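Side-chain contacts in protein kinase domain-containing protein (Chaetomium thermophilum, PDB 6Z3U), which probably phosphorylates serine and threonine residues of other proteins with ATP, as the cyclin-dependent kinase subunit of the CAK complex: residues L226-A229 with E233-L236; P315-E318 with S324-P327; V357-R362 with R381-D386. All coordinates share one frame; numbering follows the deposited sequence.

Interaction 1. Residues L226-A229 with E233-L236; sequences LLIA and EVKL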
loop_
_atom_site.group_PDB
_atom_site.type_symbol
_atom_site.label_atom_id
_atom_site.label_comp_id
_atom_site.label_asym_id
_atom_site.label_seq_id
_atom_site.Cartn_x
_atom_site.Cartn_y
_atom_site.Cartn_z
ATOM N N LEU B 226 2.966 -4.942 19.366
ATOM C CA LEU B 226 1.634 -5.499 19.592
ATOM C C LEU B 226 0.970 -4.694 20.709
ATOM O O LEU B 226 1.158 -4.975 21.892
ATOM C CB LEU B 226 1.719 -6.986 19.942
ATOM C CG LEU B 226 2.248 -7.879 18.819
ATOM C CD1 LEU B 226 2.656 -9.243 19.334
ATOM C CD2 LEU B 226 1.186 -8.020 17.746
ATOM N N LEU B 227 0.191 -3.688 20.319
ATOM C CA LEU B 227 -0.477 -2.818 21.273
ATOM C C LEU B 227 -1.799 -3.436 21.725
ATOM O O LEU B 227 -2.384 -4.282 21.044
ATOM C CB LEU B 227 -0.713 -1.447 20.648
ATOM C CG LEU B 227 0.510 -0.849 19.949
ATOM C CD1 LEU B 227 0.240 0.581 19.528
ATOM C CD2 LEU B 227 1.734 -0.906 20.852
ATOM N N ILE B 228 -2.270 -2.996 22.892
ATOM C CA ILE B 228 -3.417 -3.599 23.564
ATOM C C ILE B 228 -4.491 -2.536 23.762
ATOM O O ILE B 228 -4.210 -1.456 24.294
ATOM C CB ILE B 228 -3.022 -4.214 24.917
ATOM C CG1 ILE B 228 -1.761 -5.069 24.774
ATOM C CG2 ILE B 228 -4.149 -5.083 25.447
ATOM C CD1 ILE B 228 -1.187 -5.527 26.093
ATOM N N ALA B 229 -5.717 -2.850 23.352
ATOM C CA ALA B 229 -6.836 -1.933 23.501
ATOM C C ALA B 229 -7.387 -1.969 24.926
ATOM O O ALA B 229 -7.007 -2.801 25.754
ATOM C CB ALA B 229 -7.940 -2.274 22.501
ATOM N N GLU B 233 -8.313 -6.442 23.554
ATOM C CA GLU B 233 -7.994 -6.916 22.213
ATOM C C GLU B 233 -6.633 -6.381 21.785
ATOM O O GLU B 233 -6.358 -5.183 21.908
ATOM C CB GLU B 233 -9.075 -6.468 21.226
ATOM C CG GLU B 233 -8.991 -7.109 19.842
ATOM C CD GLU B 233 -9.928 -8.298 19.680
ATOM O OE1 GLU B 233 -11.155 -8.116 19.843
ATOM O OE2 GLU B 233 -9.440 -9.412 19.386
ATOM N N VAL B 234 -5.782 -7.269 21.276
ATOM C CA VAL B 234 -4.432 -6.910 20.852
ATOM C C VAL B 234 -4.462 -6.482 19.393
ATOM O O VAL B 234 -5.114 -7.117 18.556
ATOM C CB VAL B 234 -3.462 -8.086 21.071
ATOM C CG1 VAL B 234 -2.179 -7.868 20.297
ATOM C CG2 VAL B 234 -3.157 -8.248 22.551
ATOM N N LYS B 235 -3.741 -5.404 19.085
ATOM C CA LYS B 235 -3.706 -4.820 17.750
ATOM C C LYS B 235 -2.263 -4.759 17.260
ATOM O O LYS B 235 -1.365 -4.362 18.010
ATOM C CB LYS B 235 -4.311 -3.408 17.743
ATOM C CG LYS B 235 -5.516 -3.193 18.656
ATOM C CD LYS B 235 -6.829 -3.188 17.885
ATOM C CE LYS B 235 -8.021 -3.230 18.835
ATOM N NZ LYS B 235 -9.331 -3.362 18.134
ATOM N N LEU B 236 -2.042 -5.177 16.015
ATOM C CA LEU B 236 -0.754 -4.996 15.348
ATOM C C LEU B 236 -0.626 -3.555 14.866
ATOM O O LEU B 236 -1.538 -3.034 14.215
ATOM C CB LEU B 236 -0.640 -5.958 14.167
ATOM C CG LEU B 236 0.743 -6.229 13.573
ATOM C CD1 LEU B 236 1.714 -6.701 14.640
ATOM C CD2 LEU B 236 0.644 -7.249 12.454
#

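Interaction 2. Residues P315-E318 with S324-P327; sequences PTEE and SKLP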
loop_
_atom_site.group_PDB
_atom_site.type_symbol
_atom_site.label_atom_id
_atom_site.label_comp_id
_atom_site.label_asym_id
_atom_site.label_seq_id
_atom_site.Cartn_x
_atom_site.Cartn_y
_atom_site.Cartn_z
ATOM N N PRO B 315 20.528 -25.510 8.729
ATOM C CA PRO B 315 19.979 -25.648 7.371
ATOM C C PRO B 315 21.025 -26.218 6.423
ATOM O O PRO B 315 22.180 -25.786 6.420
ATOM C CB PRO B 315 19.584 -24.215 6.991
ATOM C CG PRO B 315 20.421 -23.344 7.862
ATOM C CD PRO B 315 20.603 -24.098 9.150
ATOM N N THR B 316 20.612 -27.195 5.618
ATOM C CA THR B 316 21.502 -27.859 4.680
ATOM C C THR B 316 20.780 -28.057 3.354
ATOM O O THR B 316 19.563 -27.879 3.250
ATOM C CB THR B 316 21.980 -29.212 5.214
ATOM O OG1 THR B 316 20.875 -30.124 5.250
ATOM C CG2 THR B 316 22.558 -29.057 6.609
ATOM N N GLU B 317 21.552 -28.436 2.332
ATOM C CA GLU B 317 20.969 -28.759 1.035
ATOM C C GLU B 317 19.988 -29.922 1.115
ATOM O O GLU B 317 19.153 -30.078 0.217
ATOM C CB GLU B 317 22.074 -29.094 0.034
ATOM C CG GLU B 317 22.893 -27.899 -0.410
ATOM C CD GLU B 317 22.116 -26.974 -1.325
ATOM O OE1 GLU B 317 22.117 -25.748 -1.077
ATOM O OE2 GLU B 317 21.493 -27.475 -2.285
ATOM N N GLU B 318 20.075 -30.747 2.160
ATOM C CA GLU B 318 19.174 -31.886 2.296
ATOM C C GLU B 318 17.781 -31.442 2.729
ATOM O O GLU B 318 16.777 -31.847 2.132
ATOM C CB GLU B 318 19.749 -32.890 3.298
ATOM C CG GLU B 318 20.921 -33.706 2.768
ATOM C CD GLU B 318 22.098 -32.843 2.344
ATOM O OE1 GLU B 318 22.616 -33.052 1.225
ATOM O OE2 GLU B 318 22.492 -31.947 3.122
ATOM N N SER B 324 22.387 -23.074 0.288
ATOM C CA SER B 324 23.770 -22.625 0.181
ATOM C C SER B 324 24.002 -21.688 -0.999
ATOM O O SER B 324 25.111 -21.162 -1.140
ATOM C CB SER B 324 24.702 -23.832 0.060
ATOM O OG SER B 324 24.410 -24.582 -1.106
ATOM N N LYS B 325 22.996 -21.478 -1.849
ATOM C CA LYS B 325 23.104 -20.587 -2.995
ATOM C C LYS B 325 22.525 -19.204 -2.719
ATOM O O LYS B 325 22.433 -18.387 -3.641
ATOM C CB LYS B 325 22.403 -21.205 -4.206
ATOM C CG LYS B 325 22.789 -22.651 -4.482
ATOM C CD LYS B 325 24.287 -22.805 -4.692
ATOM C CE LYS B 325 24.623 -24.147 -5.326
ATOM N NZ LYS B 325 24.129 -25.298 -4.517
ATOM N N LEU B 326 22.124 -18.925 -1.482
ATOM C CA LEU B 326 21.537 -17.632 -1.171
ATOM C C LEU B 326 22.605 -16.537 -1.215
ATOM O O LEU B 326 23.786 -16.799 -0.970
ATOM C CB LEU B 326 20.877 -17.655 0.204
ATOM C CG LEU B 326 19.357 -17.822 0.344
ATOM C CD1 LEU B 326 18.610 -17.880 -0.978
ATOM C CD2 LEU B 326 19.043 -19.062 1.170
ATOM N N PRO B 327 22.211 -15.298 -1.524
ATOM C CA PRO B 327 23.214 -14.238 -1.726
ATOM C C PRO B 327 24.177 -14.059 -0.568
ATOM O O PRO B 327 25.336 -13.687 -0.793
ATOM C CB PRO B 327 22.351 -12.983 -1.928
ATOM C CG PRO B 327 21.056 -13.498 -2.456
ATOM C CD PRO B 327 20.839 -14.817 -1.772
#

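Interaction 3. Residues V357-R362 with R381-D386; sequences VDLLWR and RWWRTD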
loop_
_atom_site.group_PDB
_atom_site.type_symbol
_atom_site.label_atom_id
_atom_site.label_comp_id
_atom_site.label_asym_id
_atom_site.label_seq_id
_atom_site.Cartn_x
_atom_site.Cartn_y
_atom_site.Cartn_z
ATOM N N VAL B 357 2.863 -27.090 20.966
ATOM C CA VAL B 357 4.221 -27.241 20.459
ATOM C C VAL B 357 4.200 -27.723 19.015
ATOM O O VAL B 357 5.138 -27.464 18.252
ATOM C CB VAL B 357 5.022 -28.187 21.370
ATOM C CG1 VAL B 357 6.338 -28.581 20.712
ATOM C CG2 VAL B 357 5.269 -27.525 22.718
ATOM N N ASP B 358 3.135 -28.414 18.608
ATOM C CA ASP B 358 2.986 -28.768 17.201
ATOM C C ASP B 358 2.917 -27.511 16.345
ATOM O O ASP B 358 3.603 -27.400 15.324
ATOM C CB ASP B 358 1.734 -29.626 17.011
ATOM C CG ASP B 358 1.561 -30.107 15.583
ATOM O OD1 ASP B 358 2.365 -30.950 15.139
ATOM O OD2 ASP B 358 0.617 -29.651 14.905
ATOM N N LEU B 359 2.098 -26.543 16.759
ATOM C CA LEU B 359 1.998 -25.285 16.026
ATOM C C LEU B 359 3.324 -24.534 16.042
ATOM O O LEU B 359 3.786 -24.045 15.006
ATOM C CB LEU B 359 0.884 -24.426 16.626
ATOM C CG LEU B 359 0.602 -23.084 15.953
ATOM C CD1 LEU B 359 0.185 -23.305 14.519
ATOM C CD2 LEU B 359 -0.465 -22.312 16.714
ATOM N N LEU B 360 3.946 -24.421 17.218
ATOM C CA LEU B 360 5.225 -23.724 17.321
ATOM C C LEU B 360 6.242 -24.309 16.351
ATOM O O LEU B 360 6.935 -23.576 15.636
ATOM C CB LEU B 360 5.751 -23.808 18.754
ATOM C CG LEU B 360 6.649 -22.689 19.296
ATOM C CD1 LEU B 360 7.697 -23.280 20.241
ATOM C CD2 LEU B 360 7.322 -21.873 18.210
ATOM N N TRP B 361 6.329 -25.638 16.302
ATOM C CA TRP B 361 7.322 -26.294 15.457
ATOM C C TRP B 361 7.056 -26.052 13.978
ATOM O O TRP B 361 8.003 -25.942 13.190
ATOM C CB TRP B 361 7.333 -27.789 15.763
ATOM C CG TRP B 361 8.234 -28.594 14.896
ATOM C CD1 TRP B 361 9.586 -28.730 15.019
ATOM C CD2 TRP B 361 7.849 -29.395 13.776
ATOM N NE1 TRP B 361 10.067 -29.566 14.038
ATOM C CE2 TRP B 361 9.019 -29.989 13.264
ATOM C CE3 TRP B 361 6.629 -29.664 13.152
ATOM C CZ2 TRP B 361 9.004 -30.831 12.159
ATOM C CZ3 TRP B 361 6.615 -30.504 12.058
ATOM C CH2 TRP B 361 7.795 -31.076 11.572
ATOM N N ARG B 362 5.786 -25.967 13.576
ATOM C CA ARG B 362 5.485 -25.724 12.170
ATOM C C ARG B 362 5.831 -24.300 11.758
ATOM O O ARG B 362 6.168 -24.062 10.593
ATOM C CB ARG B 362 4.014 -26.015 11.878
ATOM C CG ARG B 362 3.623 -27.473 12.066
ATOM C CD ARG B 362 2.286 -27.785 11.409
ATOM N NE ARG B 362 1.727 -29.055 11.872
ATOM C CZ ARG B 362 2.090 -30.249 11.415
ATOM N NH1 ARG B 362 3.022 -30.355 10.477
ATOM N NH2 ARG B 362 1.520 -31.345 11.900
ATOM N N ARG B 381 -5.352 -27.405 15.256
ATOM C CA ARG B 381 -6.124 -27.964 16.360
ATOM C C ARG B 381 -5.875 -27.255 17.684
ATOM O O ARG B 381 -6.707 -27.360 18.592
ATOM C CB ARG B 381 -5.808 -29.452 16.545
ATOM C CG ARG B 381 -6.364 -30.375 15.473
ATOM C CD ARG B 381 -6.706 -31.741 16.066
ATOM N NE ARG B 381 -6.777 -32.792 15.052
ATOM C CZ ARG B 381 -7.841 -33.036 14.288
ATOM N NH1 ARG B 381 -7.807 -34.018 13.396
ATOM N NH2 ARG B 381 -8.940 -32.305 14.411
ATOM N N TRP B 382 -4.752 -26.544 17.822
ATOM C CA TRP B 382 -4.411 -25.950 19.112
ATOM C C TRP B 382 -5.526 -25.044 19.622
ATOM O O TRP B 382 -5.771 -24.969 20.831
ATOM C CB TRP B 382 -3.107 -25.165 19.002
ATOM C CG TRP B 382 -2.618 -24.645 20.314
ATOM C CD1 TRP B 382 -2.573 -25.321 21.497
ATOM C CD2 TRP B 382 -2.123 -23.327 20.585
ATOM N NE1 TRP B 382 -2.069 -24.512 22.487
ATOM C CE2 TRP B 382 -1.786 -23.282 21.951
ATOM C CE3 TRP B 382 -1.928 -22.184 19.803
ATOM C CZ2 TRP B 382 -1.268 -22.141 22.554
ATOM C CZ3 TRP B 382 -1.412 -21.051 20.404
ATOM C CH2 TRP B 382 -1.090 -21.038 21.767
ATOM N N TRP B 383 -6.200 -24.333 18.716
ATOM C CA TRP B 383 -7.210 -23.374 19.148
ATOM C C TRP B 383 -8.430 -24.080 19.728
ATOM O O TRP B 383 -8.988 -23.634 20.738
ATOM C CB TRP B 383 -7.624 -22.477 17.982
ATOM C CG TRP B 383 -6.471 -21.887 17.239
ATOM C CD1 TRP B 383 -6.095 -22.166 15.960
ATOM C CD2 TRP B 383 -5.534 -20.925 17.733
ATOM N NE1 TRP B 383 -4.985 -21.433 15.624
ATOM C CE2 TRP B 383 -4.620 -20.663 16.697
ATOM C CE3 TRP B 383 -5.378 -20.258 18.952
ATOM C CZ2 TRP B 383 -3.569 -19.766 16.838
ATOM C CZ3 TRP B 383 -4.334 -19.368 19.091
ATOM C CH2 TRP B 383 -3.442 -19.129 18.040
ATOM N N ARG B 384 -8.853 -25.183 19.111
ATOM C CA ARG B 384 -10.013 -25.931 19.578
ATOM C C ARG B 384 -9.666 -27.020 20.589
ATOM O O ARG B 384 -10.573 -27.707 21.070
ATOM C CB ARG B 384 -10.762 -26.544 18.381
ATOM C CG ARG B 384 -9.901 -27.257 17.339
ATOM C CD ARG B 384 -10.588 -27.243 15.975
ATOM N NE ARG B 384 -9.692 -27.627 14.885
ATOM C CZ ARG B 384 -9.683 -28.816 14.287
ATOM N NH1 ARG B 384 -10.528 -29.771 14.659
ATOM N NH2 ARG B 384 -8.821 -29.051 13.306
ATOM N N THR B 385 -8.392 -27.189 20.927
ATOM C CA THR B 385 -7.984 -28.092 21.994
ATOM C C THR B 385 -8.039 -27.362 23.331
ATOM O O THR B 385 -7.720 -26.173 23.415
ATOM C CB THR B 385 -6.573 -28.623 21.745
ATOM O OG1 THR B 385 -6.591 -29.537 20.641
ATOM C CG2 THR B 385 -6.039 -29.337 22.973
ATOM N N ASP B 386 -8.451 -28.076 24.374
ATOM C CA ASP B 386 -8.527 -27.473 25.695
ATOM C C ASP B 386 -7.126 -27.175 26.225
ATOM O O ASP B 386 -6.167 -27.877 25.892
ATOM C CB ASP B 386 -9.260 -28.393 26.664
ATOM C CG ASP B 386 -10.750 -28.449 26.401
ATOM O OD1 ASP B 386 -11.302 -27.443 25.905
ATOM O OD2 ASP B 386 -11.368 -29.498 26.687
#

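Interaction 1. Residues L226-A229 with E233-L236
L226 turns CG to lie beside its backbone N (chi1 -65°), whereas L236 carries CG anti to the N (chi1 -163°). These two settings bring L226 CD2 and L236 CD1 to 3.4 Å, with the side chains crossing at a slant. V234 points to the same face and uses both its methyls. V234 CG1 lies 4.0 Å from L226 CB, and V234 CG2 lies 4.1 Å from I228 CG1. Strands 226-228 and 234-236 form an antiparallel beta hairpin, the short one that in protein kinases follows the catalytic loop and leads into the DFG motif. L227 and K235 are its hydrogen-bonded pair. K235 N meets L227 O at 2.6 Å in a nearly straight bond (176°). The return bond, L227 N to K235 O at 2.9 Å, is weak. Nearer the turn, A229 N donates to E233 O at 2.8 Å. K235 bends at its second torsion, and K235 CE passes 3.8 Å from A229 CB. Its NZ goes on to a salt bridge with E173 and a hydrogen bond to P152 O. L226 packs on L204, and V234 on W200 and M203, all of helix 194-213, while the carboxylate of E233 binds N153 and K392. L227 points to the other face and touches L175; the matching leucine of related kinases floors the adenine pocket, and L227 probably does the same.

Interaction 2. Residues P315-E318 with S324-P327
E317 OE1 takes two hydrogen bonds from S324. S324 OG donates to E317 OE1 at 2.6 Å, from above the carboxylate plane (51° out of it). S324 N donates to E317 OE1 at 3.0 Å, nearly in line with the C-O bond. One oxygen is thus gripped from two directions. K325 NZ lies 4.0 Å from E317 OE1, too far for a salt bridge, but its positive charge probably still favours the carboxylate. K325 NZ also makes a weak hydrogen bond to S324 OG at 3.5 Å. The E317 chain bends at its second torsion (chi2 -72°), which helps turn the carboxylate to S324. Both segments belong to the long loop between helices 301-311 and 342-349, where CMGC kinases carry their family insert. E317 pins the 3-10 segment that includes S324 and K325 back onto the start of this loop. Its other oxygen, OE2, accepts from the backbone N of G322, so both oxygens bind the chain ahead. With an alanine at E317, the N and OG of S324 and the N of G322 would probably lose their acceptor, and the two parts of the loop would be freer to shift. Behind E317, T316 OG1 accepts from E318 N at 3.3 Å, an ST turn. The N of T316 is held by N319 OD1. Further along, L326 and P327 pack on Q35 of the RING-type domain-containing protein, another chain.

Interaction 3. Residues V357-R362 with R381-D386
L359 and W382 mark the nearest approach of the two backbones, with their CA atoms 7.1 Å apart. Segment 357-362 is part of helix 353-363, a helix of the C-terminal lobe of the kinase fold. It keeps regular helical bonds, such as W361 N to V357 O at 2.9 Å. Segment 381-386 comes after helix 374-378 and starts with a short, weakly bonded helix at 381-384. The contact therefore joins two late helical pieces of the lobe. It is purely apolar and rests on one leucine. L359 holds CG anti to the backbone N (chi1 -178°), which sends the side chain across to the two tryptophans. The methyl CD2 makes both contacts. L359 CD2 lies 3.4 Å from W382 CE3 and 4.0 Å from W383 CZ2. It meets both indoles obliquely, and the side chains of L359 and W382 cross at about a right angle. The two indoles also touch each other: W382 CE3 sits 3.7 Å above the ring plane of W383, toward the rim of that face. The surroundings fix both rings further. W382 packs on F286 and makes a cation-pi contact with K198, while W383 NE1 bonds to M377 O. M201 of helix 194-213 touches both tryptophans. Next to L359, D358 is held within its own helix by a salt bridge from R362 NE to D358 OD2, 3.3 Å long. The same carboxylate also binds K342 through OD1 and H380 through OD2, so its charge is probably shared among several partners. In the second segment, T385 folds back on R381: T385 OG1 donates to R381 O at 3.0 Å, from above the carbonyl plane.

In the fold
Along the chain the three contacts follow in series, interaction 1 first and interaction 3 last, all inside the kinase domain. None touches another. Interactions 1 and 3 have centres about 22 Å apart and share helix 194-213, which packs against the hairpin 226-236 and against W382 and W383. Interaction 2 is more remote, its centre about 37 Å from that of interaction 1 and 29 Å from that of interaction 3. It lies in the surface loop between helices 301-311 and 342-349. Helix 342-349 in turn packs on V357 and L360 of interaction 3. Interaction 1 sits near the predicted active site, interaction 3 is buried far from it, and interaction 2 adjoins another subunit.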